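Local structure of putative hydrogenase expression/formation protein hupG (Rhodopseudomonas palustris, 2QSI) at residues V87-C90 against P91-A94; W111-Y114 against L115-G119; L19-E22 against A23-D26. The protein is of unknown function but, as a thioredoxin-clan member of the HupG/HyaE family, probably takes part in hydrogenase expression or maturation. All coordinates share one frame; numbering follows the deposited sequence. Where two conformers were deposited one is given.

Contact 1 is buried, while contacts 2 and 3 are only partly so, each having one face turned into the protein and exposed residues beside it. Contacts 1 and 3 reach the same sheet, their centres about 16 Å apart; contact 2 lies on helix 111-126, with its centre about 41 Å from that of contact 1, on the other side of the chain's centre. Contacts 1 and 2 both meet the second subunit, which contact 3 does not touch. The chemistry follows place: a hydroxyl and a water tie a cis-proline loop in contact 1, an aliphatic group covers an indole face in contact 2, and reciprocal polar bonds shape the strand-to-helix turn of contact 3.

Contact 1. Residues V87-C90 against P91-A94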
ATOM      1  N   VAL A  87       2.064  -2.823  14.936  1.00 13.63           N
ATOM      2  CA  VAL A  87       2.806  -3.830  15.709  1.00 14.13           C
ATOM      3  C   VAL A  87       2.771  -3.394  17.166  1.00 13.93           C
ATOM      4  O   VAL A  87       3.136  -2.269  17.481  1.00 14.06           O
ATOM      5  CB  VAL A  87       4.271  -3.938  15.226  1.00 14.46           C
ATOM      6  CG1 VAL A  87       5.018  -5.045  15.998  1.00 13.91           C
ATOM      7  CG2 VAL A  87       4.314  -4.243  13.706  1.00 12.96           C
ATOM      8  N   ALA A  88       2.328  -4.296  18.029  1.00 14.34           N
ATOM      9  CA  ALA A  88       2.113  -4.030  19.458  1.00 14.79           C
ATOM     10  C   ALA A  88       3.355  -4.288  20.281  1.00 15.08           C
ATOM     11  O   ALA A  88       3.685  -3.494  21.189  1.00 14.77           O
ATOM     12  CB  ALA A  88       0.942  -4.886  19.975  1.00 14.41           C
ATOM     13  N   VAL A  89       4.055  -5.382  19.974  1.00 14.88           N
ATOM     14  CA  VAL A  89       5.180  -5.848  20.789  1.00 14.81           C
ATOM     15  C   VAL A  89       6.338  -6.383  19.932  1.00 14.14           C
ATOM     16  O   VAL A  89       6.170  -6.629  18.735  1.00 13.94           O
ATOM     17  CB  VAL A  89       4.702  -6.961  21.766  1.00 15.02           C
ATOM     18  CG1 VAL A  89       3.581  -6.445  22.656  1.00 17.16           C
ATOM     19  CG2 VAL A  89       4.263  -8.225  21.008  1.00 14.69           C
ATOM     20  N   CYS A  90       7.513  -6.547  20.537  1.00 14.66           N
ATOM     21  CA  CYS A  90       8.640  -7.186  19.883  1.00 14.93           C
ATOM     22  C   CYS A  90       8.985  -8.469  20.616  1.00 14.87           C
ATOM     23  O   CYS A  90       8.626  -8.642  21.779  1.00 14.26           O
ATOM     24  CB  CYS A  90       9.883  -6.288  19.848  1.00 15.56           C
ATOM     25  SG  CYS A  90       9.503  -4.761  19.054  1.00 18.44           S
ATOM     26  N   PRO A  91       9.587  -9.421  19.913  1.00 13.61           N
ATOM     27  CA  PRO A  91       9.780  -9.445  18.457  1.00 13.51           C
ATOM     28  C   PRO A  91       8.447  -9.735  17.752  1.00 12.81           C
ATOM     29  O   PRO A  91       7.540 -10.334  18.350  1.00 14.56           O
ATOM     30  CB  PRO A  91      10.782 -10.583  18.242  1.00 12.84           C
ATOM     31  CG  PRO A  91      10.633 -11.458  19.454  1.00 14.44           C
ATOM     32  CD  PRO A  91      10.083 -10.637  20.576  1.00 13.56           C
ATOM     33  N   SER A  92       8.323  -9.260  16.519  1.00 13.24           N
ATOM     34  CA  SER A  92       7.179  -9.504  15.666  1.00 12.58           C
ATOM     35  C   SER A  92       7.631  -9.544  14.196  1.00 12.22           C
ATOM     36  O   SER A  92       8.640  -8.952  13.842  1.00 10.87           O
ATOM     37  CB  SER A  92       6.126  -8.358  15.792  1.00 14.17           C
ATOM     38  OG  SER A  92       5.380  -8.442  17.001  1.00 13.45           O
ATOM     39  N   LEU A  93       6.835 -10.216  13.371  1.00 10.98           N
ATOM     40  CA  LEU A  93       6.825  -9.993  11.925  1.00  9.53           C
ATOM     41  C   LEU A  93       5.569  -9.196  11.509  1.00  9.65           C
ATOM     42  O   LEU A  93       4.434  -9.597  11.831  1.00 11.91           O
ATOM     43  CB  LEU A  93       6.831 -11.318  11.193  1.00 10.72           C
ATOM     44  CG  LEU A  93       7.957 -12.272  11.544  1.00  8.30           C
ATOM     45  CD1 LEU A  93       7.858 -13.524  10.688  1.00  6.68           C
ATOM     46  CD2 LEU A  93       9.292 -11.555  11.266  1.00 10.38           C
ATOM     47  N   ALA A  94       5.747  -8.109  10.774  1.00  6.75           N
ATOM     48  CA  ALA A  94       4.621  -7.404  10.158  1.00  7.63           C
ATOM     49  C   ALA A  94       4.658  -7.707   8.668  1.00  7.79           C
ATOM     50  O   ALA A  94       5.670  -7.433   8.025  1.00  7.48           O
ATOM     51  CB  ALA A  94       4.730  -5.903  10.393  1.00  6.55           C
TER
HETATM   52  O   HOH W   1       3.001  -7.113  17.809  1.00 21.24           O
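Ser92 reaches back across a cis-proline turn to the carbonyl of Val89, in the loop that leads from helix 78-85 to strand 92-106 of this thioredoxin-like fold. The peptide between Cys90 and Pro91 is cis, and residues 89-92 form a type VI turn that sends the chain back nearly antiparallel to its approach. Ser92 OG donates to Val89 O over 2.6 Å, coming from above the carbonyl plane, about 35° out of it. With OG beside its own backbone N (chi1 -76°), the hydroxyl lies on the inner side of the turn. There a water donates to Ser92 OG at 2.8 Å and accepts from Val89 N at 3.0 Å, so the hydroxyl serves Val89 twice, once directly and once through the water. An alanine at Ser92 is likely to leave Val89 O without this donor and the water without one of its holds, freeing the turn to shift.

Farther along the two arms, beyond the polar link, apolar groups meet. The branches of Val87 divide the work: CG1, anti to the backbone N (chi1 -177°), presses on the flank of Ser92, 3.5 Å from its CB, a tight carbon pair, while CG2 faces Ala94 CB at 3.7 Å. Phe40 and Met82 pack on Val87 from strand 35-40 and helix 78-85. Ser92, Leu93 and Ala94 pair antiparallel with a strand of the second subunit, continuing the sheet across the interface, and Cys90 O accepts a hydrogen bond from Lys107 NZ of that subunit. Cys90 lines the dithiothreitol pocket with Val89, and Cys90 SG is covalently joined to S1 of the bound molecule.

Contact 2. Residues W111-Y114 against L115-G119; sequences WSSY and LAQIG
Leu115 lays one methyl over the indole of Trp111, one helical turn earlier, at the start of helix 111-126. This i to i+4 pair is tight, although it sits at the surface. Leu115 CD1 lies 3.6 Å from the centroid of the five-membered ring, 28° off the ring normal, a CH-pi contact over the face and displaced toward the rim; NE1 of Trp111 is its nearest ring atom at 3.3 Å. The second methyl, Leu115 CD2, lies over the six-membered ring on the same face, 3.8 Å from Trp111 CZ2, so both branches share the indole. Trp111 carries CG anti to its amide nitrogen (chi1 173°), which turns the ring along the helix toward the following turn. Leu60 and Ala63 of the second subunit pack on Trp111 and Leu115.

Beneath the side chains the backbone repeats the same spacing: Leu115 N donates to Trp111 O at 3.0 Å, and Ile118 N donates to Tyr114 O at 2.9 Å with an N-H...O angle of 171°. Tyr114 and Ile118 face inward, both resting on Ile105 of strand 92-106, and meet Leu53 and Phe64 of the second subunit.

The solvent side is sparser. Ser112 and Ala116 are exposed and are joined by the backbone bond from Ala116 N to Ser112 O, with the methyl of Ala116 3.4 Å from Ser112 O. Ser112 OG turns back to OD1 of Asp110, the residue just ahead of the helix, and the same oxygen accepts from Ser113 N. The two sides thus differ in kind: dispersion and ring contact bind Trp111 to Leu115 without a polar bond between their side chains, whereas Asp110 gives the hydroxyl of Ser112 and the amide of Ser113 an acceptor where the first turn lacks preceding carbonyls.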
ATOM      1  N   TRP A 111     -19.270   8.701 -18.887  1.00 18.82           N
ATOM      2  CA  TRP A 111     -19.690   8.124 -17.591  1.00 18.05           C
ATOM      3  C   TRP A 111     -19.649   6.594 -17.608  1.00 18.17           C
ATOM      4  O   TRP A 111     -19.137   5.957 -16.670  1.00 18.15           O
ATOM      5  CB  TRP A 111     -21.131   8.571 -17.341  1.00 17.41           C
ATOM      6  CG  TRP A 111     -21.814   7.975 -16.167  1.00 17.89           C
ATOM      7  CD1 TRP A 111     -22.939   7.212 -16.185  1.00 17.91           C
ATOM      8  CD2 TRP A 111     -21.479   8.169 -14.790  1.00 17.41           C
ATOM      9  NE1 TRP A 111     -23.321   6.903 -14.910  1.00 18.78           N
ATOM     10  CE2 TRP A 111     -22.424   7.451 -14.028  1.00 17.84           C
ATOM     11  CE3 TRP A 111     -20.440   8.845 -14.119  1.00 17.09           C
ATOM     12  CZ2 TRP A 111     -22.384   7.414 -12.627  1.00 17.77           C
ATOM     13  CZ3 TRP A 111     -20.401   8.793 -12.724  1.00 17.82           C
ATOM     14  CH2 TRP A 111     -21.363   8.087 -11.998  1.00 17.06           C
ATOM     15  N   SER A 112     -20.201   6.020 -18.687  1.00 18.97           N
ATOM     16  CA  SER A 112     -20.252   4.555 -18.819  1.00 18.82           C
ATOM     17  C   SER A 112     -18.854   3.911 -18.804  1.00 18.49           C
ATOM     18  O   SER A 112     -18.664   2.821 -18.202  1.00 17.93           O
ATOM     19  CB  SER A 112     -21.016   4.134 -20.094  1.00 19.83           C
ATOM     20  OG  SER A 112     -20.366   4.618 -21.265  1.00 21.24           O
ATOM     21  N   SER A 113     -17.916   4.550 -19.508  1.00 18.19           N
ATOM     22  CA  SER A 113     -16.526   4.110 -19.560  0.50 18.21           C
ATOM     23  C   SER A 113     -15.858   4.185 -18.175  1.00 18.05           C
ATOM     24  O   SER A 113     -15.135   3.253 -17.769  1.00 17.77           O
ATOM     25  CB  SER A 113     -15.751   4.953 -20.590  0.50 18.55           C
ATOM     26  OG  SER A 113     -14.390   4.571 -20.647  0.50 18.46           O
ATOM     27  N   TYR A 114     -16.098   5.283 -17.441  1.00 17.15           N
ATOM     28  CA  TYR A 114     -15.546   5.364 -16.064  1.00 16.78           C
ATOM     29  C   TYR A 114     -16.059   4.209 -15.219  1.00 15.87           C
ATOM     30  O   TYR A 114     -15.291   3.515 -14.548  1.00 14.38           O
ATOM     31  CB  TYR A 114     -15.879   6.692 -15.383  1.00 16.29           C
ATOM     32  CG  TYR A 114     -15.013   7.826 -15.863  1.00 17.26           C
ATOM     33  CD1 TYR A 114     -13.623   7.823 -15.619  1.00 18.07           C
ATOM     34  CD2 TYR A 114     -15.547   8.870 -16.592  1.00 16.28           C
ATOM     35  CE1 TYR A 114     -12.810   8.854 -16.083  1.00 18.42           C
ATOM     36  CE2 TYR A 114     -14.746   9.886 -17.078  1.00 18.14           C
ATOM     37  CZ  TYR A 114     -13.374   9.878 -16.827  1.00 15.87           C
ATOM     38  OH  TYR A 114     -12.585  10.901 -17.293  1.00 17.34           O
ATOM     39  N   LEU A 115     -17.363   3.990 -15.265  1.00 15.49           N
ATOM     40  CA  LEU A 115     -17.983   2.922 -14.448  1.00 15.01           C
ATOM     41  C   LEU A 115     -17.468   1.540 -14.843  1.00 15.11           C
ATOM     42  O   LEU A 115     -17.158   0.723 -13.967  1.00 14.25           O
ATOM     43  CB  LEU A 115     -19.504   2.956 -14.555  1.00 15.39           C
ATOM     44  CG  LEU A 115     -20.225   4.199 -14.009  1.00 14.45           C
ATOM     45  CD1 LEU A 115     -21.699   4.087 -14.328  1.00 14.95           C
ATOM     46  CD2 LEU A 115     -19.987   4.464 -12.497  1.00 16.02           C
ATOM     47  N   ALA A 116     -17.341   1.286 -16.151  1.00 15.02           N
ATOM     48  CA  ALA A 116     -16.825  -0.012 -16.625  1.00 14.48           C
ATOM     49  C   ALA A 116     -15.370  -0.246 -16.169  1.00 13.90           C
ATOM     50  O   ALA A 116     -15.024  -1.343 -15.702  1.00 13.26           O
ATOM     51  CB  ALA A 116     -16.939  -0.136 -18.162  1.00 15.56           C
ATOM     52  N   GLN A 117     -14.534   0.789 -16.278  1.00 13.38           N
ATOM     53  CA  GLN A 117     -13.121   0.649 -15.922  1.00 14.56           C
ATOM     54  C   GLN A 117     -12.954   0.487 -14.429  1.00 15.55           C
ATOM     55  O   GLN A 117     -12.241  -0.424 -13.957  1.00 15.90           O
ATOM     56  CB  GLN A 117     -12.259   1.740 -16.506  1.00 14.64           C
ATOM     57  CG  GLN A 117     -12.182   1.712 -18.035  1.00 16.07           C
ATOM     58  CD  GLN A 117     -11.305   2.813 -18.585  1.00 17.18           C
ATOM     59  OE1 GLN A 117     -10.085   2.798 -18.405  1.00 20.91           O
ATOM     60  NE2 GLN A 117     -11.915   3.759 -19.281  1.00 22.03           N
ATOM     61  N   ILE A 118     -13.619   1.331 -13.651  1.00 16.22           N
ATOM     62  CA  ILE A 118     -13.538   1.179 -12.198  1.00 16.32           C
ATOM     63  C   ILE A 118     -14.066  -0.175 -11.761  1.00 16.77           C
ATOM     64  O   ILE A 118     -13.433  -0.865 -10.933  1.00 17.59           O
ATOM     65  CB  ILE A 118     -14.259   2.308 -11.463  1.00 16.57           C
ATOM     66  CG1 ILE A 118     -13.516   3.614 -11.767  1.00 17.13           C
ATOM     67  CG2 ILE A 118     -14.333   1.996  -9.917  1.00 16.46           C
ATOM     68  CD1 ILE A 118     -14.160   4.873 -11.282  1.00 17.96           C
ATOM     69  N   GLY A 119     -15.228  -0.555 -12.297  1.00 16.79           N
ATOM     70  CA  GLY A 119     -15.810  -1.844 -12.001  1.00 18.01           C
ATOM     71  C   GLY A 119     -14.860  -2.993 -12.275  1.00 18.79           C
ATOM     72  O   GLY A 119     -14.714  -3.916 -11.454  1.00 18.37           O
TER

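Contact 3. Residues L19-E22 against A23-D26; sequences LVDE and ATVD
Asp21 and Thr24 bond to each other in both directions, joining the end of strand 18-20 to the chain entering helix 25-30. Asp21 OD1 accepts from Thr24 N at 2.8 Å, met nearly along the carboxylate C-O direction, and Thr24 OG1 accepts from Asp21 N at 3.2 Å through an almost straight bond of 170°. This is the exchange known from capping boxes, with side chain and backbone amide swapped between residues three apart. Ala23 N adds a weak bond to the same Asp21 OD1, poorly angled despite its 2.7 Å, closing an Asx turn, so one carboxylate oxygen gathers two consecutive amides.

Torsions bring both polar groups into place: Asp21 CG (chi1 66°) and Thr24 OG1 (chi1 69°) each stand between their own backbone N and carbonyl carbon, which bends them back over the turn. Asp21 O is gripped twice as well. Val25 N approaches it end-on at 2.9 Å, whereas Thr24 N comes at 3.2 Å from well above the carbonyl plane. The amides of Ala23, Thr24 and Val25 thus find acceptors on Asp21, and the N-H groups of the first two probably stabilise the charge of its carboxylate.

On the inner side the valines close the turn, Val20 CG2 meeting Val25 CG2 at 4.0 Å with the two side chains crossing at about a right angle. Further out, Val20 pairs through its backbone with Glu72 and Ala74 and packs on Ala71 of strand 68-73, the neighbouring parallel strand. Val25 rests on Leu81 and Arg84, and Asp26 OD1 forms a salt bridge with Arg84 NH1, so the turn joins strand 18-20, outermost in this chain's sheet, to helix 25-30, whose first residues pack on helix 78-85.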
ATOM      1  N   LEU A  19      18.506  -4.208   6.175  1.00 22.20           N
ATOM      2  CA  LEU A  19      18.194  -3.437   7.328  1.00 21.75           C
ATOM      3  C   LEU A  19      17.593  -2.125   6.834  1.00 21.67           C
ATOM      4  O   LEU A  19      18.195  -1.429   5.967  1.00 21.31           O
ATOM      5  CB  LEU A  19      19.472  -3.215   8.138  1.00 22.81           C
ATOM      6  CG  LEU A  19      19.403  -2.626   9.527  1.00 20.59           C
ATOM      7  CD1 LEU A  19      18.532  -3.485  10.453  1.00 18.67           C
ATOM      8  CD2 LEU A  19      20.842  -2.486  10.017  1.00 22.88           C
ATOM      9  N   VAL A  20      16.387  -1.808   7.313  1.00 19.98           N
ATOM     10  CA  VAL A  20      15.723  -0.565   6.947  1.00 20.42           C
ATOM     11  C   VAL A  20      15.434   0.360   8.135  1.00 20.75           C
ATOM     12  O   VAL A  20      15.275  -0.080   9.272  1.00 19.75           O
ATOM     13  CB  VAL A  20      14.369  -0.804   6.208  1.00 20.32           C
ATOM     14  CG1 VAL A  20      14.597  -1.505   4.856  1.00 19.96           C
ATOM     15  CG2 VAL A  20      13.354  -1.529   7.101  1.00 16.65           C
ATOM     16  N   ASP A  21      15.342   1.645   7.832  1.00 22.19           N
ATOM     17  CA  ASP A  21      14.964   2.653   8.813  1.00 23.86           C
ATOM     18  C   ASP A  21      13.827   3.510   8.295  1.00 24.55           C
ATOM     19  O   ASP A  21      13.298   3.265   7.213  1.00 23.65           O
ATOM     20  CB  ASP A  21      16.190   3.498   9.240  1.00 24.34           C
ATOM     21  CG  ASP A  21      16.768   4.345   8.119  1.00 25.39           C
ATOM     22  OD1 ASP A  21      16.071   4.722   7.151  1.00 28.92           O
ATOM     23  OD2 ASP A  21      17.966   4.671   8.213  1.00 29.92           O
ATOM     24  N   GLU A  22      13.431   4.512   9.078  1.00 25.48           N
ATOM     25  CA  GLU A  22      12.329   5.400   8.663  1.00 26.11           C
ATOM     26  C   GLU A  22      12.671   6.161   7.373  1.00 26.31           C
ATOM     27  O   GLU A  22      11.779   6.543   6.633  1.00 28.51           O
ATOM     28  CB  GLU A  22      11.894   6.342   9.810  1.00 25.77           C
ATOM     29  CG  GLU A  22      10.974   5.672  10.840  1.00 26.78           C
ATOM     30  CD  GLU A  22      10.834   6.446  12.149  1.00 28.33           C
ATOM     31  OE1 GLU A  22      11.854   6.660  12.835  1.00 29.62           O
ATOM     32  OE2 GLU A  22       9.698   6.838  12.497  1.00 31.63           O
ATOM     33  N   ALA A  23      13.960   6.339   7.078  1.00 26.41           N
ATOM     34  CA  ALA A  23      14.389   7.023   5.844  1.00 25.61           C
ATOM     35  C   ALA A  23      14.351   6.139   4.599  1.00 25.37           C
ATOM     36  O   ALA A  23      14.120   6.645   3.493  1.00 25.96           O
ATOM     37  CB  ALA A  23      15.796   7.599   6.023  1.00 25.56           C
ATOM     38  N   THR A  24      14.586   4.838   4.768  1.00 23.92           N
ATOM     39  CA  THR A  24      14.716   3.907   3.634  1.00 22.98           C
ATOM     40  C   THR A  24      13.585   2.889   3.464  1.00 22.44           C
ATOM     41  O   THR A  24      13.501   2.250   2.412  1.00 21.66           O
ATOM     42  CB  THR A  24      16.043   3.114   3.692  1.00 22.97           C
ATOM     43  OG1 THR A  24      16.029   2.190   4.796  1.00 21.14           O
ATOM     44  CG2 THR A  24      17.219   4.054   3.817  1.00 22.61           C
ATOM     45  N   VAL A  25      12.716   2.729   4.461  1.00 21.93           N
ATOM     46  CA  VAL A  25      11.646   1.714   4.358  1.00 22.28           C
ATOM     47  C   VAL A  25      10.592   2.007   3.263  1.00 22.19           C
ATOM     48  O   VAL A  25      10.159   1.082   2.564  1.00 21.02           O
ATOM     49  CB  VAL A  25      10.941   1.460   5.731  1.00 22.29           C
ATOM     50  CG1 VAL A  25      10.155   2.702   6.175  1.00 23.03           C
ATOM     51  CG2 VAL A  25      10.036   0.227   5.669  1.00 20.45           C
ATOM     52  N   ASP A  26      10.184   3.272   3.097  1.00 22.72           N
ATOM     53  CA  ASP A  26       9.097   3.578   2.127  1.00 23.30           C
ATOM     54  C   ASP A  26       9.414   3.033   0.756  1.00 23.36           C
ATOM     55  O   ASP A  26       8.606   2.300   0.165  1.00 23.52           O
ATOM     56  CB  ASP A  26       8.819   5.078   2.001  1.00 24.03           C
ATOM     57  CG  ASP A  26       8.196   5.664   3.242  1.00 24.88           C
ATOM     58  OD1 ASP A  26       7.615   4.941   4.068  1.00 28.32           O
ATOM     59  OD2 ASP A  26       8.317   6.861   3.424  1.00 27.76           O
TER